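Long-range contacts in aminotransferase, classes I and II (PDB 3H14), which probably catalyses amino-group transfer from L-aspartate to 2-oxoglutarate, as a class I aminotransferase dependent on pyridoxal 5'-phosphate: residues P71-R76 and V269-A274; E201-I206 and D311-V316. All coordinates share one frame; numbering follows the deposited sequence.

Contact 1 (P71-R76 and V269-A274)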
loop_
_atom_site.group_PDB
_atom_site.type_symbol
_atom_site.label_atom_id
_atom_site.label_comp_id
_atom_site.label_asym_id
_atom_site.label_seq_id
_atom_site.Cartn_x
_atom_site.Cartn_y
_atom_site.Cartn_z
ATOM N N PRO A 71 17.095 16.442 -10.277
ATOM C CA PRO A 71 16.257 17.647 -10.369
ATOM C C PRO A 71 15.059 17.557 -11.337
ATOM O O PRO A 71 13.970 18.015 -11.015
ATOM C CB PRO A 71 17.260 18.722 -10.847
ATOM C CG PRO A 71 18.587 18.233 -10.288
ATOM C CD PRO A 71 18.536 16.758 -10.455
ATOM N N ALA A 72 15.262 17.004 -12.525
ATOM C CA ALA A 72 14.160 16.820 -13.478
ATOM C C ALA A 72 13.034 15.930 -12.910
ATOM O O ALA A 72 11.872 16.153 -13.201
ATOM C CB ALA A 72 14.670 16.234 -14.787
ATOM N N LEU A 73 13.394 14.906 -12.148
ATOM C CA LEU A 73 12.385 14.004 -11.533
ATOM C C LEU A 73 11.597 14.671 -10.413
ATOM O O LEU A 73 10.375 14.616 -10.385
ATOM C CB LEU A 73 13.054 12.728 -11.040
ATOM C CG LEU A 73 12.120 11.652 -10.448
ATOM C CD1 LEU A 73 11.025 11.216 -11.424
ATOM C CD2 LEU A 73 12.964 10.481 -10.011
ATOM N N ARG A 74 12.296 15.348 -9.523
ATOM C CA ARG A 74 11.644 16.250 -8.552
ATOM C C ARG A 74 10.690 17.249 -9.192
ATOM O O ARG A 74 9.578 17.446 -8.737
ATOM C CB ARG A 74 12.698 17.004 -7.753
ATOM C CG ARG A 74 13.564 16.093 -6.896
ATOM C CD ARG A 74 14.691 16.864 -6.240
ATOM N NE ARG A 74 14.256 17.488 -5.012
ATOM C CZ ARG A 74 14.971 18.337 -4.287
ATOM N NH1 ARG A 74 16.172 18.760 -4.690
ATOM N NH2 ARG A 74 14.447 18.802 -3.163
ATOM N N GLN A 75 11.147 17.905 -10.247
ATOM C CA GLN A 75 10.326 18.838 -11.000
ATOM C C GLN A 75 9.115 18.161 -11.646
ATOM O O GLN A 75 8.012 18.722 -11.666
ATOM C CB GLN A 75 11.197 19.508 -12.079
ATOM C CG GLN A 75 12.091 20.593 -11.512
ATOM C CD GLN A 75 13.337 20.887 -12.350
ATOM O OE1 GLN A 75 13.387 20.597 -13.553
ATOM N NE2 GLN A 75 14.349 21.472 -11.709
ATOM N N ARG A 76 9.319 16.964 -12.186
ATOM C CA ARG A 76 8.209 16.233 -12.826
ATOM C C ARG A 76 7.144 15.783 -11.828
ATOM O O ARG A 76 5.959 15.770 -12.145
ATOM C CB ARG A 76 8.707 15.014 -13.605
ATOM C CG ARG A 76 7.624 14.273 -14.421
ATOM C CD ARG A 76 7.005 15.159 -15.503
ATOM N NE ARG A 76 5.883 14.521 -16.180
ATOM C CZ ARG A 76 4.640 14.471 -15.713
ATOM N NH1 ARG A 76 4.329 14.991 -14.532
ATOM N NH2 ARG A 76 3.695 13.880 -16.420
ATOM N N VAL A 269 16.090 7.586 -13.709
ATOM C CA VAL A 269 15.943 7.780 -15.172
ATOM C C VAL A 269 14.640 7.144 -15.667
ATOM O O VAL A 269 13.840 7.789 -16.350
ATOM C CB VAL A 269 17.144 7.169 -15.956
ATOM C CG1 VAL A 269 16.929 7.255 -17.469
ATOM C CG2 VAL A 269 18.427 7.879 -15.553
ATOM N N ALA A 270 14.421 5.884 -15.306
ATOM C CA ALA A 270 13.187 5.195 -15.708
ATOM C C ALA A 270 11.918 5.878 -15.159
ATOM O O ALA A 270 10.920 5.964 -15.869
ATOM C CB ALA A 270 13.251 3.734 -15.295
ATOM N N ALA A 271 11.966 6.350 -13.906
ATOM C CA ALA A 271 10.775 6.904 -13.257
ATOM C C ALA A 271 10.405 8.228 -13.892
ATOM O O ALA A 271 9.234 8.533 -14.118
ATOM C CB ALA A 271 11.011 7.063 -11.739
ATOM N N LEU A 272 11.414 9.036 -14.194
ATOM C CA LEU A 272 11.186 10.251 -14.948
ATOM C C LEU A 272 10.364 9.990 -16.192
ATOM O O LEU A 272 9.389 10.700 -16.487
ATOM C CB LEU A 272 12.541 10.866 -15.343
ATOM C CG LEU A 272 12.532 12.185 -16.099
ATOM C CD1 LEU A 272 11.694 13.231 -15.375
ATOM C CD2 LEU A 272 14.018 12.638 -16.275
ATOM N N ALA A 273 10.757 8.972 -16.937
ATOM C CA ALA A 273 10.055 8.633 -18.165
ATOM C C ALA A 273 8.659 8.031 -17.889
ATOM O O ALA A 273 7.711 8.318 -18.611
ATOM C CB ALA A 273 10.903 7.684 -19.000
ATOM N N ALA A 274 8.550 7.193 -16.860
ATOM C CA ALA A 274 7.281 6.515 -16.513
ATOM C C ALA A 274 6.173 7.514 -16.293
ATOM O O ALA A 274 5.002 7.275 -16.657
ATOM C CB ALA A 274 7.466 5.687 -15.265
#
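Leu-73 and Leu-272 carry a helix-to-helix packing, in which the first turns of helix 71-85 rest against the last turns of helix 265-274. The two short segments run in roughly the same direction, with their axes inclined at 31° and approaching to 9.4 Å. Two leucine side chains, two alanines and the CB of Arg-76 fill this interval. Leu-73 is buried, while Leu-272 and Ala-72 lie nearer the solvent. Leu-272 leans across toward the neighbouring helix and places its branched end between Ala-72 and Arg-76, residues one turn apart. Its CD2 meets Ala-72 CB at 3.9 Å, and its CD1 reaches Arg-76 CB at the same 3.9 Å. CD1 also lies 3.6 Å from Ala-72 O, an oxygen already engaged as acceptor for the backbone N of Arg-76, so the methyl group packs against a satisfied carbonyl. Ala-72 suits this place because its CB points at the partner helix, where a longer side chain would probably collide with Leu-272. Arg-76 contributes only the foot of its chain to the packing: with CG anti to the backbone N and a bend at chi2, the chain carries its guanidinium past Leu-272 to a salt bridge between NE and Asp-276 OD1, just beyond the end of helix 265-274, while NH2 hydrogen-bonds a glycerol that probably comes from the crystallisation liquor. On other sides, Leu-73 also touches Ile-96 of strand 94-97, and the small Ala-270, Ala-273 and Ala-274 let helix 47-57 come close. Leu-73 makes the return approach. Its CG stands anti to the backbone N (chi1 -177°), which sends the branch across toward the partner backbone: CD1 rests 3.5 Å from Leu-272 N and 4.2 Å from Ala-271 CB.

Contact 2 (E201-I206 and D311-V316)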
loop_
_atom_site.group_PDB
_atom_site.type_symbol
_atom_site.label_atom_id
_atom_site.label_comp_id
_atom_site.label_asym_id
_atom_site.label_seq_id
_atom_site.Cartn_x
_atom_site.Cartn_y
_atom_site.Cartn_z
ATOM N N GLU A 201 0.261 7.668 0.396
ATOM C CA GLU A 201 -0.481 7.961 -0.824
ATOM C C GLU A 201 0.045 7.055 -1.956
ATOM O O GLU A 201 -0.137 7.333 -3.142
ATOM C CB GLU A 201 -0.392 9.459 -1.135
ATOM C CG GLU A 201 -0.923 10.276 0.064
ATOM C CD GLU A 201 -1.151 11.768 -0.140
ATOM O OE1 GLU A 201 -0.803 12.350 -1.211
ATOM O OE2 GLU A 201 -1.681 12.366 0.839
ATOM N N ILE A 202 0.653 5.941 -1.549
ATOM C CA ILE A 202 1.333 5.009 -2.458
ATOM C C ILE A 202 0.408 4.491 -3.570
ATOM O O ILE A 202 0.838 4.310 -4.710
ATOM C CB ILE A 202 2.009 3.878 -1.604
ATOM C CG1 ILE A 202 3.265 4.488 -0.960
ATOM C CG2 ILE A 202 2.378 2.552 -2.414
ATOM C CD1 ILE A 202 3.856 3.708 0.162
ATOM N N TYR A 203 -0.872 4.319 -3.270
ATOM C CA TYR A 203 -1.808 3.788 -4.292
ATOM C C TYR A 203 -2.559 4.860 -5.085
ATOM O O TYR A 203 -3.375 4.513 -5.943
ATOM C CB TYR A 203 -2.823 2.795 -3.660
ATOM C CG TYR A 203 -2.197 1.501 -3.230
ATOM C CD1 TYR A 203 -2.073 0.439 -4.133
ATOM C CD2 TYR A 203 -1.716 1.330 -1.930
ATOM C CE1 TYR A 203 -1.474 -0.756 -3.750
ATOM C CE2 TYR A 203 -1.131 0.146 -1.541
ATOM C CZ TYR A 203 -1.013 -0.892 -2.473
ATOM O OH TYR A 203 -0.453 -2.073 -2.120
ATOM N N HIS A 204 -2.297 6.146 -4.828
ATOM C CA HIS A 204 -2.821 7.211 -5.705
ATOM C C HIS A 204 -2.555 6.931 -7.189
ATOM O O HIS A 204 -1.483 6.506 -7.559
ATOM C CB HIS A 204 -2.256 8.583 -5.329
ATOM C CG HIS A 204 -2.853 9.141 -4.075
ATOM N ND1 HIS A 204 -2.965 10.490 -3.833
ATOM C CD2 HIS A 204 -3.397 8.518 -3.002
ATOM C CE1 HIS A 204 -3.532 10.673 -2.649
ATOM N NE2 HIS A 204 -3.800 9.492 -2.123
ATOM N N GLY A 205 -3.544 7.220 -8.033
ATOM C CA GLY A 205 -3.528 6.836 -9.428
ATOM C C GLY A 205 -4.432 5.637 -9.701
ATOM O O GLY A 205 -5.094 5.577 -10.741
ATOM N N ILE A 206 -4.450 4.669 -8.776
ATOM C CA ILE A 206 -5.296 3.480 -8.891
ATOM C C ILE A 206 -6.650 3.712 -8.198
ATOM O O ILE A 206 -6.912 3.325 -7.021
ATOM C CB ILE A 206 -4.594 2.197 -8.360
ATOM C CG1 ILE A 206 -3.288 1.985 -9.122
ATOM C CG2 ILE A 206 -5.522 0.967 -8.577
ATOM C CD1 ILE A 206 -2.443 0.821 -8.620
ATOM N N ASP A 311 -12.674 1.055 -2.741
ATOM C CA ASP A 311 -12.733 2.388 -3.305
ATOM C C ASP A 311 -11.586 2.621 -4.312
ATOM O O ASP A 311 -11.751 3.358 -5.294
ATOM C CB ASP A 311 -12.618 3.464 -2.214
ATOM C CG ASP A 311 -13.755 3.438 -1.212
ATOM O OD1 ASP A 311 -14.850 2.937 -1.530
ATOM O OD2 ASP A 311 -13.530 3.959 -0.111
ATOM N N GLY A 312 -10.435 2.030 -4.019
ATOM C CA GLY A 312 -9.202 2.267 -4.778
ATOM C C GLY A 312 -8.234 1.112 -4.566
ATOM O O GLY A 312 -8.582 0.086 -3.962
ATOM N N ALA A 313 -7.018 1.231 -5.101
ATOM C CA ALA A 313 -6.081 0.086 -5.133
ATOM C C ALA A 313 -6.694 -1.124 -5.873
ATOM O O ALA A 313 -7.619 -0.959 -6.678
ATOM C CB ALA A 313 -5.643 -0.323 -3.721
ATOM N N PHE A 314 -6.178 -2.325 -5.610
ATOM C CA PHE A 314 -6.661 -3.541 -6.301
ATOM C C PHE A 314 -6.835 -4.724 -5.347
ATOM O O PHE A 314 -6.375 -5.843 -5.607
ATOM C CB PHE A 314 -5.738 -3.911 -7.468
ATOM C CG PHE A 314 -4.255 -3.741 -7.172
ATOM C CD1 PHE A 314 -3.666 -4.377 -6.122
ATOM C CD2 PHE A 314 -3.446 -2.985 -8.017
ATOM C CE1 PHE A 314 -2.314 -4.250 -5.877
ATOM C CE2 PHE A 314 -2.085 -2.845 -7.772
ATOM C CZ PHE A 314 -1.529 -3.456 -6.700
ATOM N N TYR A 315 -7.509 -4.454 -4.239
ATOM C CA TYR A 315 -7.757 -5.408 -3.190
ATOM C C TYR A 315 -9.239 -5.492 -2.867
ATOM O O TYR A 315 -9.981 -4.489 -2.971
ATOM C CB TYR A 315 -7.042 -4.979 -1.905
ATOM C CG TYR A 315 -5.551 -4.809 -2.055
ATOM C CD1 TYR A 315 -4.779 -5.872 -2.478
ATOM C CD2 TYR A 315 -4.918 -3.596 -1.768
ATOM C CE1 TYR A 315 -3.411 -5.742 -2.654
ATOM C CE2 TYR A 315 -3.543 -3.462 -1.930
ATOM C CZ TYR A 315 -2.803 -4.543 -2.361
ATOM O OH TYR A 315 -1.445 -4.477 -2.532
ATOM N N VAL A 316 -9.644 -6.677 -2.424
ATOM C CA VAL A 316 -10.940 -6.856 -1.763
ATOM C C VAL A 316 -10.677 -7.534 -0.438
ATOM O O VAL A 316 -10.035 -8.566 -0.399
ATOM C CB VAL A 316 -11.938 -7.734 -2.606
ATOM C CG1 VAL A 316 -13.253 -7.890 -1.841
ATOM C CG2 VAL A 316 -12.196 -7.127 -3.945
#
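The hydroxyls of Tyr-203 and Tyr-315 meet tip to tip, OH to OH, in a short hydrogen bond of 2.6 Å in which either could be the donor. A second bond joins the backbones: Ala-313 N donates to Ile-206 O at 2.8 Å, the donor tilted from the carbonyl plane. Gly-312 fits beside it because a side chain there would press on Ile-206 O. Around these bonds Tyr-203, Phe-314 and Tyr-315 form an aromatic cluster. Tyr-315 turns an edge toward the face of Tyr-203 in an offset T-shaped pair, planes at 76°. Tyr-203 in turn directs its own edge at the face of Phe-314, planes at 88°, with CE1 4.0 Å from Phe-314 CZ. Phe-314 has CG between its backbone N and carbonyl carbon (chi1 40°), which brings the ring round to Tyr-203 and to Ile-206, whose CD1 lies 3.8 Å from Phe-314 CE2. Ala-313 CB, small enough to fit, packs 3.7 Å from Tyr-203 CD1. An alanine in place of Tyr-203 would probably leave the Tyr-315 hydroxyl without its mate and open a gap beside Phe-314 and Ala-313. Tyr-203 also touches Lys-230, probably the cofactor-binding lysine by its sequence setting, a position consistent with the active-site wall of this fold type I, class I aminotransferase family, where the loop after strand 196-200 meets the start of strand 315-319 and the residues leading into it.

In the fold
Both contacts are buried, but they differ in depth and chemistry. Contact 2 is centred about 7 Å from the centre of the chain and joins a loop leaving the seven-stranded sheet to the start of strand 315-319, outermost within this chain in the four-stranded sheet, through hydrogen bonds and aromatic rings. Contact 1, centred about 22 Å out, packs two helices through leucine and alanine, with charge confined to its margin. All touching residues of contact 2 are buried, whereas Ala-72 and Leu-272 of contact 1 are partly exposed. The two do not touch: their centres are about 22 Å apart and their nearest atoms about 11 Å. Their segments alternate along the chain, so the stretches of sequence they bracket overlap.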